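Protein kinase containing Z-DNA binding domains (Danio rerio, PDB 4LB6) binds left-handed Z-DNA through the Zalpha domain described here and, as a GCN2-subfamily kinase, probably phosphorylates the translation initiation factor eIF2alpha. Local coordinates at residues E38-T41 with V42-L46; G24-T27 with V28-F32; Y47-A51 with S52-F56. All coordinates share one frame; numbering follows the deposited sequence. Where two conformers were deposited one is given.

Interaction 1 of 3, residues E38-T41 with V42-L46; sequences EKST and VNRHL. With nucleotides of chain B.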
loop_
_atom_site.group_PDB
_atom_site.type_symbol
_atom_site.label_atom_id
_atom_site.label_comp_id
_atom_site.label_asym_id
_atom_site.label_seq_id
_atom_site.Cartn_x
_atom_site.Cartn_y
_atom_site.Cartn_z
ATOM N N GLU A 38 9.466 11.402 -6.442
ATOM C CA GLU A 38 9.261 9.979 -6.120
ATOM C C GLU A 38 9.603 9.795 -4.647
ATOM O O GLU A 38 10.549 10.385 -4.153
ATOM C CB GLU A 38 10.204 9.081 -6.978
ATOM C CG GLU A 38 9.883 9.083 -8.498
ATOM C CD GLU A 38 8.758 8.088 -8.877
ATOM O OE1 GLU A 38 8.461 7.146 -8.108
ATOM O OE2 GLU A 38 8.155 8.250 -9.950
ATOM N N LYS A 39 8.918 8.883 -4.007
ATOM C CA LYS A 39 9.200 8.481 -2.615
ATOM C C LYS A 39 10.641 8.014 -2.504
ATOM O O LYS A 39 11.345 8.436 -1.588
ATOM C CB LYS A 39 8.262 7.367 -2.174
ATOM C CG LYS A 39 8.498 6.864 -0.722
ATOM C CD LYS A 39 7.494 5.795 -0.262
ATOM C CE LYS A 39 7.751 4.389 -0.789
ATOM N NZ LYS A 39 8.814 3.696 0.070
ATOM N N SER A 40 11.112 7.209 -3.455
ATOM C CA SER A 40 12.469 6.691 -3.344
ATOM C C SER A 40 13.497 7.848 -3.426
ATOM O O SER A 40 14.567 7.803 -2.752
ATOM C CB SER A 40 12.717 5.670 -4.451
ATOM O OG SER A 40 12.581 6.347 -5.686
ATOM N N THR A 41 13.222 8.880 -4.244
ATOM C CA THR A 41 14.150 10.008 -4.311
ATOM C C THR A 41 14.164 10.761 -2.989
ATOM O O THR A 41 15.204 11.197 -2.511
ATOM C CB THR A 41 13.695 10.972 -5.410
ATOM O OG1 THR A 41 13.707 10.245 -6.661
ATOM C CG2 THR A 41 14.582 12.222 -5.455
ATOM N N VAL A 42 12.993 10.981 -2.395
ATOM C CA VAL A 42 13.015 11.670 -1.120
ATOM C C VAL A 42 13.724 10.791 -0.056
ATOM O O VAL A 42 14.530 11.298 0.746
ATOM C CB VAL A 42 11.579 12.038 -0.681
ATOM C CG1 VAL A 42 11.572 12.658 0.710
ATOM C CG2 VAL A 42 10.941 13.007 -1.720
ATOM N N ASN A 43 13.430 9.497 -0.027
ATOM C CA ASN A 43 14.124 8.666 0.959
ATOM C C ASN A 43 15.641 8.652 0.735
ATOM O O ASN A 43 16.386 8.652 1.723
ATOM C CB ASN A 43 13.598 7.197 1.009
ATOM C CG ASN A 43 12.613 6.968 2.125
ATOM O OD1 ASN A 43 12.646 7.628 3.160
ATOM N ND2 ASN A 43 11.712 5.967 1.927
ATOM N N ARG A 44 16.108 8.568 -0.519
ATOM C CA ARG A 44 17.568 8.561 -0.777
ATOM C C ARG A 44 18.168 9.798 -0.093
ATOM O O ARG A 44 19.200 9.716 0.625
ATOM C CB ARG A 44 17.865 8.597 -2.314
ATOM C CG ARG A 44 19.323 8.877 -2.769
ATOM C CD ARG A 44 19.386 8.907 -4.328
ATOM N NE ARG A 44 18.564 7.815 -4.835
ATOM C CZ ARG A 44 17.569 7.937 -5.714
ATOM N NH1 ARG A 44 17.313 9.097 -6.288
ATOM N NH2 ARG A 44 16.845 6.877 -6.042
ATOM N N HIS A 45 17.527 10.939 -0.329
ATOM C CA HIS A 45 18.063 12.186 0.250
ATOM C C HIS A 45 17.905 12.287 1.760
ATOM O O HIS A 45 18.775 12.866 2.405
ATOM C CB HIS A 45 17.501 13.410 -0.502
ATOM C CG HIS A 45 18.076 13.533 -1.880
ATOM N ND1 HIS A 45 19.377 13.954 -2.110
ATOM C CD2 HIS A 45 17.564 13.219 -3.091
ATOM C CE1 HIS A 45 19.617 13.938 -3.409
ATOM N NE2 HIS A 45 18.531 13.502 -4.029
ATOM N N LEU A 46 16.813 11.753 2.332
ATOM C CA LEU A 46 16.671 11.783 3.792
ATOM C C LEU A 46 17.792 10.983 4.456
ATOM O O LEU A 46 18.418 11.445 5.440
ATOM C CB LEU A 46 15.320 11.161 4.195
ATOM C CG LEU A 46 14.160 12.157 4.032
ATOM C CD1 LEU A 46 12.814 11.379 4.172
ATOM C CD2 LEU A 46 14.191 13.263 5.060
ATOM P P DG B 5 12.377 3.623 -0.965
ATOM O OP1 DG B 5 11.287 4.393 -0.340
ATOM O OP2 DG B 5 12.385 3.239 -2.421
ATOM O "O5'" DG B 5 13.732 4.362 -0.621
ATOM C "C5'" DG B 5 15.049 3.891 -1.175
ATOM C "C4'" DG B 5 16.188 4.615 -0.496
ATOM O "O4'" DG B 5 16.193 4.393 0.918
ATOM C "C3'" DG B 5 17.561 4.033 -0.959
ATOM O "O3'" DG B 5 17.940 4.905 -2.033
ATOM C "C2'" DG B 5 18.440 4.275 0.237
ATOM C "C1'" DG B 5 17.524 4.297 1.456
ATOM N N9 DG B 5 17.487 3.111 2.322
ATOM C C8 DG B 5 17.682 3.143 3.673
ATOM N N7 DG B 5 17.503 1.979 4.276
ATOM C C5 DG B 5 17.231 1.093 3.238
ATOM C C6 DG B 5 16.913 -0.295 3.307
ATOM O O6 DG B 5 16.861 -1.003 4.310
ATOM N N1 DG B 5 16.605 -0.850 2.062
ATOM C C2 DG B 5 16.553 -0.097 0.902
ATOM N N2 DG B 5 16.194 -0.759 -0.232
ATOM N N3 DG B 5 16.841 1.238 0.873
ATOM C C4 DG B 5 17.150 1.771 2.059
ATOM P P DC B 6 18.567 4.352 -3.414
ATOM O OP1 DC B 6 19.564 5.341 -3.910
ATOM O OP2 DC B 6 17.624 3.788 -4.359
ATOM O "O5'" DC B 6 19.513 3.126 -2.903
ATOM C "C5'" DC B 6 20.510 2.668 -3.846
ATOM C "C4'" DC B 6 20.523 1.113 -3.710
ATOM O "O4'" DC B 6 21.027 0.728 -2.406
ATOM C "C3'" DC B 6 19.185 0.387 -3.964
ATOM O "O3'" DC B 6 19.434 -0.773 -4.751
ATOM C "C2'" DC B 6 18.810 -0.034 -2.525
ATOM C "C1'" DC B 6 20.206 -0.305 -1.976
ATOM N N1 DC B 6 20.211 -0.284 -0.503
ATOM C C2 DC B 6 19.931 -1.500 0.132
ATOM O O2 DC B 6 19.660 -2.464 -0.588
ATOM N N3 DC B 6 19.897 -1.547 1.462
ATOM C C4 DC B 6 20.200 -0.461 2.146
ATOM N N4 DC B 6 20.193 -0.514 3.474
ATOM C C5 DC B 6 20.502 0.788 1.527
ATOM C C6 DC B 6 20.528 0.831 0.174
ATOM P P DC B 4 11.825 3.301 5.075
ATOM O OP1 DC B 4 12.764 4.352 5.654
ATOM O OP2 DC B 4 10.685 3.780 4.163
ATOM O "O5'" DC B 4 12.751 2.353 4.278
ATOM C "C5'" DC B 4 13.758 2.859 3.281
ATOM C "C4'" DC B 4 13.740 2.133 1.959
ATOM O "O4'" DC B 4 14.061 0.716 2.245
ATOM C "C3'" DC B 4 12.353 2.125 1.259
ATOM O "O3'" DC B 4 12.479 2.232 -0.181
ATOM C "C2'" DC B 4 11.805 0.699 1.643
ATOM C "C1'" DC B 4 13.124 -0.065 1.559
ATOM N N1 DC B 4 12.992 -1.328 2.310
ATOM C C2 DC B 4 12.612 -2.471 1.633
ATOM O O2 DC B 4 12.428 -2.425 0.434
ATOM N N3 DC B 4 12.419 -3.622 2.335
ATOM C C4 DC B 4 12.587 -3.618 3.675
ATOM N N4 DC B 4 12.381 -4.849 4.273
ATOM C C5 DC B 4 12.924 -2.442 4.405
ATOM C C6 DC B 4 13.099 -1.331 3.673
#

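Interaction 2 of 3, residues G24-T27 with V28-F32; sequences GRST and VQDIF. With nucleotides of chain C.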
loop_
_atom_site.group_PDB
_atom_site.type_symbol
_atom_site.label_atom_id
_atom_site.label_comp_id
_atom_site.label_asym_id
_atom_site.label_seq_id
_atom_site.Cartn_x
_atom_site.Cartn_y
_atom_site.Cartn_z
ATOM N N GLY A 24 7.812 20.280 10.935
ATOM C CA GLY A 24 8.308 19.384 11.956
ATOM C C GLY A 24 8.218 17.920 11.528
ATOM O O GLY A 24 8.255 17.594 10.328
ATOM N N ARG A 25 8.089 17.049 12.531
ATOM C CA ARG A 25 8.099 15.597 12.356
ATOM C C ARG A 25 7.213 15.192 11.196
ATOM O O ARG A 25 6.031 15.519 11.188
ATOM C CB ARG A 25 7.631 14.909 13.659
ATOM C CG ARG A 25 8.723 14.778 14.728
ATOM C CD ARG A 25 8.206 14.489 16.130
ATOM N NE ARG A 25 7.809 13.095 16.313
ATOM C CZ ARG A 25 8.652 12.060 16.302
ATOM N NH1 ARG A 25 9.963 12.241 16.105
ATOM N NH2 ARG A 25 8.178 10.831 16.478
ATOM N N SER A 26 7.791 14.473 10.219
ATOM C CA SER A 26 7.069 14.059 9.025
ATOM C C SER A 26 7.553 12.708 8.523
ATOM O O SER A 26 8.725 12.319 8.753
ATOM C CB SER A 26 7.302 15.084 7.926
ATOM O OG SER A 26 6.963 16.365 8.372
ATOM N N THR A 27 6.666 11.984 7.839
ATOM C CA THR A 27 7.054 10.751 7.153
ATOM C C THR A 27 7.430 11.082 5.705
ATOM O O THR A 27 7.148 12.188 5.197
ATOM C CB THR A 27 5.896 9.738 7.120
ATOM O OG1 THR A 27 4.829 10.317 6.356
ATOM C CG2 THR A 27 5.410 9.440 8.577
ATOM N N VAL A 28 8.105 10.149 5.048
ATOM C CA VAL A 28 8.452 10.365 3.641
ATOM C C VAL A 28 7.177 10.587 2.799
ATOM O O VAL A 28 7.188 11.304 1.794
ATOM C CB VAL A 28 9.315 9.207 3.059
ATOM C CG1 VAL A 28 8.569 7.802 3.094
ATOM C CG2 VAL A 28 9.878 9.589 1.631
ATOM N N GLN A 29 6.084 9.952 3.197
ATOM C CA GLN A 29 4.874 10.064 2.423
ATOM C C GLN A 29 4.351 11.518 2.426
ATOM O O GLN A 29 4.011 12.079 1.359
ATOM C CB GLN A 29 3.820 9.076 2.959
ATOM C CG GLN A 29 4.096 7.583 2.576
ATOM C CD GLN A 29 5.122 6.867 3.468
ATOM O OE1 GLN A 29 5.556 7.388 4.491
ATOM N NE2 GLN A 29 5.489 5.638 3.092
ATOM N N ASP A 30 4.381 12.141 3.617
ATOM C CA ASP A 30 4.120 13.581 3.789
ATOM C C ASP A 30 4.891 14.429 2.791
ATOM O O ASP A 30 4.347 15.301 2.110
ATOM C CB ASP A 30 4.497 14.035 5.221
ATOM C CG ASP A 30 3.537 13.499 6.273
ATOM O OD1 ASP A 30 2.356 13.304 5.898
ATOM O OD2 ASP A 30 3.952 13.254 7.448
ATOM N N ILE A 31 6.187 14.165 2.725
ATOM C CA ILE A 31 7.133 15.018 1.987
ATOM C C ILE A 31 7.001 14.792 0.463
ATOM O O ILE A 31 6.848 15.750 -0.313
ATOM C CB ILE A 31 8.562 14.686 2.396
ATOM C CG1 ILE A 31 8.760 14.933 3.891
ATOM C CG2 ILE A 31 9.531 15.575 1.622
ATOM C CD1 ILE A 31 10.051 14.236 4.462
ATOM N N PHE A 32 6.984 13.537 0.003
ATOM C CA PHE A 32 6.982 13.352 -1.472
ATOM C C PHE A 32 5.704 13.828 -2.157
ATOM O O PHE A 32 5.723 14.244 -3.316
ATOM C CB PHE A 32 7.412 11.886 -1.898
ATOM C CG PHE A 32 6.285 10.866 -2.008
ATOM C CD1 PHE A 32 5.442 10.812 -3.109
ATOM C CD2 PHE A 32 6.131 9.902 -1.029
ATOM C CE1 PHE A 32 4.427 9.863 -3.217
ATOM C CE2 PHE A 32 5.108 8.961 -1.110
ATOM C CZ PHE A 32 4.242 8.925 -2.207
ATOM P P DG C 7 3.030 5.123 -1.456
ATOM O OP1 DG C 7 4.330 5.299 -1.978
ATOM O OP2 DG C 7 2.519 5.380 -0.057
ATOM O "O5'" DG C 7 2.093 6.035 -2.385
ATOM C "C5'" DG C 7 0.700 6.235 -2.101
ATOM C "C4'" DG C 7 0.034 6.900 -3.267
ATOM O "O4'" DG C 7 -0.018 6.112 -4.403
ATOM C "C3'" DG C 7 -1.435 6.858 -2.882
ATOM O "O3'" DG C 7 -1.385 8.083 -2.304
ATOM C "C2'" DG C 7 -2.156 6.966 -4.161
ATOM C "C1'" DG C 7 -1.237 6.273 -5.107
ATOM N N9 DG C 7 -1.556 4.895 -5.474
ATOM C C8 DG C 7 -1.712 4.467 -6.771
ATOM N N7 DG C 7 -1.935 3.172 -6.860
ATOM C C5 DG C 7 -1.928 2.729 -5.526
ATOM C C6 DG C 7 -2.158 1.401 -5.011
ATOM O O6 DG C 7 -2.281 0.386 -5.636
ATOM N N1 DG C 7 -2.077 1.332 -3.635
ATOM C C2 DG C 7 -1.863 2.473 -2.863
ATOM N N2 DG C 7 -1.726 2.270 -1.540
ATOM N N3 DG C 7 -1.633 3.730 -3.304
ATOM C C4 DG C 7 -1.757 3.781 -4.656
#

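Interaction 3 of 3, residues Y47-A51 with S52-F56; sequences YSLQA and SKQVF. With nucleotides of chain B.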
loop_
_atom_site.group_PDB
_atom_site.type_symbol
_atom_site.label_atom_id
_atom_site.label_comp_id
_atom_site.label_asym_id
_atom_site.label_seq_id
_atom_site.Cartn_x
_atom_site.Cartn_y
_atom_site.Cartn_z
ATOM N N TYR A 47 18.057 9.790 3.909
ATOM C CA TYR A 47 19.120 8.927 4.484
ATOM C C TYR A 47 20.475 9.605 4.330
ATOM O O TYR A 47 21.303 9.619 5.268
ATOM C CB TYR A 47 19.106 7.486 3.912
ATOM C CG TYR A 47 18.033 6.669 4.618
ATOM C CD1 TYR A 47 16.712 6.629 4.125
ATOM C CD2 TYR A 47 18.302 6.068 5.864
ATOM C CE1 TYR A 47 15.709 5.929 4.818
ATOM C CE2 TYR A 47 17.319 5.357 6.559
ATOM C CZ TYR A 47 16.015 5.308 6.061
ATOM O OH TYR A 47 15.053 4.568 6.754
ATOM N N SER A 48 20.713 10.196 3.167
ATOM C CA SER A 48 21.941 11.013 2.977
ATOM C C SER A 48 22.070 12.211 3.934
ATOM O O SER A 48 23.176 12.511 4.441
ATOM C CB SER A 48 22.037 11.519 1.536
ATOM O OG SER A 48 23.119 12.434 1.447
ATOM N N LEU A 49 20.970 12.927 4.139
ATOM C CA LEU A 49 20.981 14.045 5.089
ATOM C C LEU A 49 21.141 13.559 6.527
ATOM O O LEU A 49 21.645 14.280 7.379
ATOM C CB LEU A 49 19.696 14.855 4.996
ATOM C CG LEU A 49 19.517 15.679 3.748
ATOM C CD1 LEU A 49 18.044 16.007 3.454
ATOM C CD2 LEU A 49 20.365 16.952 3.923
ATOM N N GLN A 50 20.645 12.368 6.818
ATOM C CA GLN A 50 20.817 11.823 8.150
ATOM C C GLN A 50 22.326 11.535 8.379
ATOM O O GLN A 50 22.905 11.771 9.481
ATOM C CB GLN A 50 19.972 10.552 8.279
ATOM C CG GLN A 50 20.316 9.682 9.479
ATOM C CD GLN A 50 19.800 8.253 9.329
ATOM O OE1 GLN A 50 18.913 7.854 10.067
ATOM N NE2 GLN A 50 20.372 7.473 8.381
ATOM N N ALA A 51 22.979 11.044 7.326
ATOM C CA ALA A 51 24.380 10.647 7.444
ATOM C C ALA A 51 25.176 11.905 7.672
ATOM O O ALA A 51 26.197 11.863 8.344
ATOM C CB ALA A 51 24.864 9.912 6.197
ATOM N N SER A 52 24.687 13.030 7.156
ATOM C CA SER A 52 25.393 14.313 7.281
ATOM C C SER A 52 24.917 15.177 8.444
ATOM O O SER A 52 25.215 16.377 8.508
ATOM C CB SER A 52 25.396 15.086 5.968
ATOM O OG SER A 52 24.092 15.540 5.626
ATOM N N LYS A 53 24.221 14.538 9.374
ATOM C CA LYS A 53 23.731 15.135 10.611
ATOM C C LYS A 53 22.860 16.353 10.419
ATOM O O LYS A 53 22.815 17.224 11.287
ATOM C CB LYS A 53 24.889 15.489 11.568
ATOM C CG LYS A 53 25.666 14.304 12.099
ATOM C CD LYS A 53 24.838 13.363 12.998
ATOM C CE LYS A 53 25.746 12.407 13.801
ATOM N NZ LYS A 53 25.083 11.069 14.087
ATOM N N GLN A 54 22.142 16.415 9.299
ATOM C CA GLN A 54 21.212 17.511 9.060
ATOM C C GLN A 54 19.743 17.178 9.437
ATOM O O GLN A 54 18.985 18.063 9.765
ATOM C CB GLN A 54 21.313 17.968 7.605
ATOM C CG GLN A 54 22.609 18.703 7.308
ATOM C CD GLN A 54 22.808 18.965 5.826
ATOM O OE1 GLN A 54 23.515 18.210 5.146
ATOM N NE2 GLN A 54 22.190 20.040 5.310
ATOM N N VAL A 55 19.356 15.904 9.391
ATOM C CA VAL A 55 18.043 15.466 9.841
ATOM C C VAL A 55 18.233 14.187 10.657
ATOM O O VAL A 55 19.297 13.552 10.620
ATOM C CB VAL A 55 17.070 15.113 8.652
ATOM C CG1 VAL A 55 16.955 16.312 7.650
ATOM C CG2 VAL A 55 17.545 13.837 7.954
ATOM N N PHE A 56 17.203 13.773 11.365
ATOM C CA PHE A 56 17.301 12.473 12.057
ATOM C C PHE A 56 15.983 11.776 12.020
ATOM O O PHE A 56 14.939 12.391 11.832
ATOM C CB PHE A 56 17.769 12.621 13.509
ATOM C CG PHE A 56 16.801 13.375 14.384
ATOM C CD1 PHE A 56 16.681 14.730 14.279
ATOM C CD2 PHE A 56 15.990 12.703 15.289
ATOM C CE1 PHE A 56 15.801 15.444 15.088
ATOM C CE2 PHE A 56 15.101 13.392 16.089
ATOM C CZ PHE A 56 15.013 14.775 15.991
ATOM P P DG B 5 12.377 3.623 -0.965
ATOM O OP1 DG B 5 11.287 4.393 -0.340
ATOM O OP2 DG B 5 12.385 3.239 -2.421
ATOM O "O5'" DG B 5 13.732 4.362 -0.621
ATOM C "C5'" DG B 5 15.049 3.891 -1.175
ATOM C "C4'" DG B 5 16.188 4.615 -0.496
ATOM O "O4'" DG B 5 16.193 4.393 0.918
ATOM C "C3'" DG B 5 17.561 4.033 -0.959
ATOM O "O3'" DG B 5 17.940 4.905 -2.033
ATOM C "C2'" DG B 5 18.440 4.275 0.237
ATOM C "C1'" DG B 5 17.524 4.297 1.456
ATOM N N9 DG B 5 17.487 3.111 2.322
ATOM C C8 DG B 5 17.682 3.143 3.673
ATOM N N7 DG B 5 17.503 1.979 4.276
ATOM C C5 DG B 5 17.231 1.093 3.238
ATOM C C6 DG B 5 16.913 -0.295 3.307
ATOM O O6 DG B 5 16.861 -1.003 4.310
ATOM N N1 DG B 5 16.605 -0.850 2.062
ATOM C C2 DG B 5 16.553 -0.097 0.902
ATOM N N2 DG B 5 16.194 -0.759 -0.232
ATOM N N3 DG B 5 16.841 1.238 0.873
ATOM C C4 DG B 5 17.150 1.771 2.059
ATOM P P DC B 4 11.825 3.301 5.075
ATOM O OP1 DC B 4 12.764 4.352 5.654
ATOM O OP2 DC B 4 10.685 3.780 4.163
ATOM O "O5'" DC B 4 12.751 2.353 4.278
ATOM C "C5'" DC B 4 13.758 2.859 3.281
ATOM C "C4'" DC B 4 13.740 2.133 1.959
ATOM O "O4'" DC B 4 14.061 0.716 2.245
ATOM C "C3'" DC B 4 12.353 2.125 1.259
ATOM O "O3'" DC B 4 12.479 2.232 -0.181
ATOM C "C2'" DC B 4 11.805 0.699 1.643
ATOM C "C1'" DC B 4 13.124 -0.065 1.559
ATOM N N1 DC B 4 12.992 -1.328 2.310
ATOM C C2 DC B 4 12.612 -2.471 1.633
ATOM O O2 DC B 4 12.428 -2.425 0.434
ATOM N N3 DC B 4 12.419 -3.622 2.335
ATOM C C4 DC B 4 12.587 -3.618 3.675
ATOM N N4 DC B 4 12.381 -4.849 4.273
ATOM C C5 DC B 4 12.924 -2.442 4.405
ATOM C C6 DC B 4 13.099 -1.331 3.673
HETATM O O HOH W 1 23.443 15.162 2.425
HETATM O O HOH W 2 21.787 12.649 11.638
#

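Interaction 1 of 3, residues E38-T41 with V42-L46
Lys-39 and Asn-43, one helical turn apart, converge on a single phosphate oxygen, OP1 of DG5 of chain B. The backbone spaces them: Asn-43 N donates to Lys-39 O at 2.8 Å with an angle of 171° at the hydrogen, one of four successive i to i+4 bonds that begin at Glu-38 O, the N-cap residue. Lys-39 curls past this oxygen, its chain bending at chi3 and chi4 (78° and 82°), and NZ reaches DG5 OP1 at 2.6 Å. Asn-43 ND2 gives the same oxygen a nearly straight bond of 2.8 Å and adds a weak one to OP2 of DC4 of chain B. Two donors thus grip one anionic oxygen.

Arg-44 can be followed outward. Its CB lies 3.4 Å from Ser-40 O and also faces O3' of DG5; CG and CD run past OP1 of DC6 of chain B, and NE bonds that oxygen at 2.8 Å. The phosphorus of DC6 lies in the guanidinium plane at its edge, while Ser-40 O sits over one face, toward the rim. NH1 stands 3.8 Å from Thr-41 OG1, and NH2 forms a salt bridge with Glu-38 of the second subunit. The edge of the His-45 ring meets Thr-41, CD2 lying 3.2 Å from Thr-41 O with CG2 close by, and ND1 bonds Glu-13 of helix 10-23.

This is the recognition helix of a winged helix-turn-helix domain, reading the Z-DNA backbone through its phosphates. Behind it, Val-42 packs on Val-28, Ile-31 and Phe-32 of helix 28-35, and Leu-46 on Ile-16 of helix 10-23.

Interaction 2 of 3, residues G24-T27 with V28-F32
Asp-30 OD2 is gripped twice by Thr-27, the residue just before helix 28-35. Thr-27 N donates to it at 3.0 Å with an angle of 167° at the hydrogen, arriving on the anti side of the carboxylate and 35° out of its plane. Thr-27 OG1 adds a weak bond to the same oxygen at 3.3 Å. In return, Asp-30 N donates to Thr-27 OG1, also weakly at 3.3 Å although almost straight. The threonine hydroxyl lies between its own backbone N and carbonyl carbon (chi1 63°), a setting that turns OG1 to the first turn of the helix, where it is acceptor and donor at once.

These reciprocal side-chain-to-backbone bonds make a capping box, with Thr-27 as N-cap and Asp-30 three residues on; the box opens the second helix of the winged helix-turn-helix fold. A carboxylate at this end would probably also interact favourably with the helix dipole. Replacing Asp-30 by alanine would remove the carboxylate, and Thr-27 N would probably lose its acceptor while the threonine hydroxyl became freer to turn, weakening the start of the helix.

Around the box, Ser-26 CB rests 3.8 Å from Asp-30 OD2, while Ser-26 OG turns back to bond Gly-24 O at 2.6 Å. Thr-27 CB meets the bent Gln-29 chain at OE1, 3.5 Å away. Ile-31 N makes a weak bond to Thr-27 O, and Ile-31 CG1 lies against that same oxygen. Tyr-19 of helix 10-23 touches Ser-26, Asp-30 and Ile-31. Farther along the helix, Phe-32 directs its ring edge at DNA: CZ is 3.6 Å from O5' of DG7 of chain C, which lies in the plane of the ring.

Interaction 3 of 3, residues Y47-A51 with S52-F56
Positive backbone angles at Lys-53 (phi 56°, psi 30°) turn the chain back on helix 39-51 and bring Gln-54 and Val-55 beside Leu-49. There Gln-54 N donates to Leu-49 O at 2.9 Å, and Lys-53 N donates to Gln-50 O at 3.1 Å from above the carbonyl plane. Val-55 N adds a weak bond to Leu-49 O.

The pair of bonds around a positive-phi residue defines a Schellman motif, which ends the recognition helix and leads into strand 55-58 of the wing sheet. Leu-49 CB packs on Val-55 CG2 at 3.8 Å, and CD2 of the same leucine lies against the Gln-54 amide, whose OE1 accepts from Ser-52 OG. Gln-50 CA points its hydrogen at Val-55 O, a CH···O contact, and one water donates to both Gln-50 O and Val-55 O. The Gln-50 side chain is held through OE1 by Lys-57.

On the DNA side, C8 of DG5 of chain B sits 3.4 Å above the centre of one face of the Tyr-47 ring, and Tyr-47 OH donates to OP1 of DC4 of chain B at 2.5 Å. Trp-67 meets the tyrosine edge-to-face.

Along the chain the order is interaction 2, interaction 1, interaction 3, all within one Zalpha domain. Interactions 1 and 3 share helix 39-51, the first along its opening turns and the other at its exit into strand 55-58; their centres are about 12 Å apart, and Leu-46 O touches Val-55 CG2. Interaction 2 begins the preceding helix 28-35, with its centre about 11 Å from that of interaction 1, and meets it through Val-42 CG1 against Val-28 CG2 at 3.6 Å. Interactions 2 and 3 do not touch and lie on opposite sides of the chain's centre. Helix 39-51 thus meets the consecutive nucleotides DC4, DG5 and DC6 of chain B through residues of interactions 1 and 3, while Phe-32 of interaction 2 lies beside DG7 of chain C.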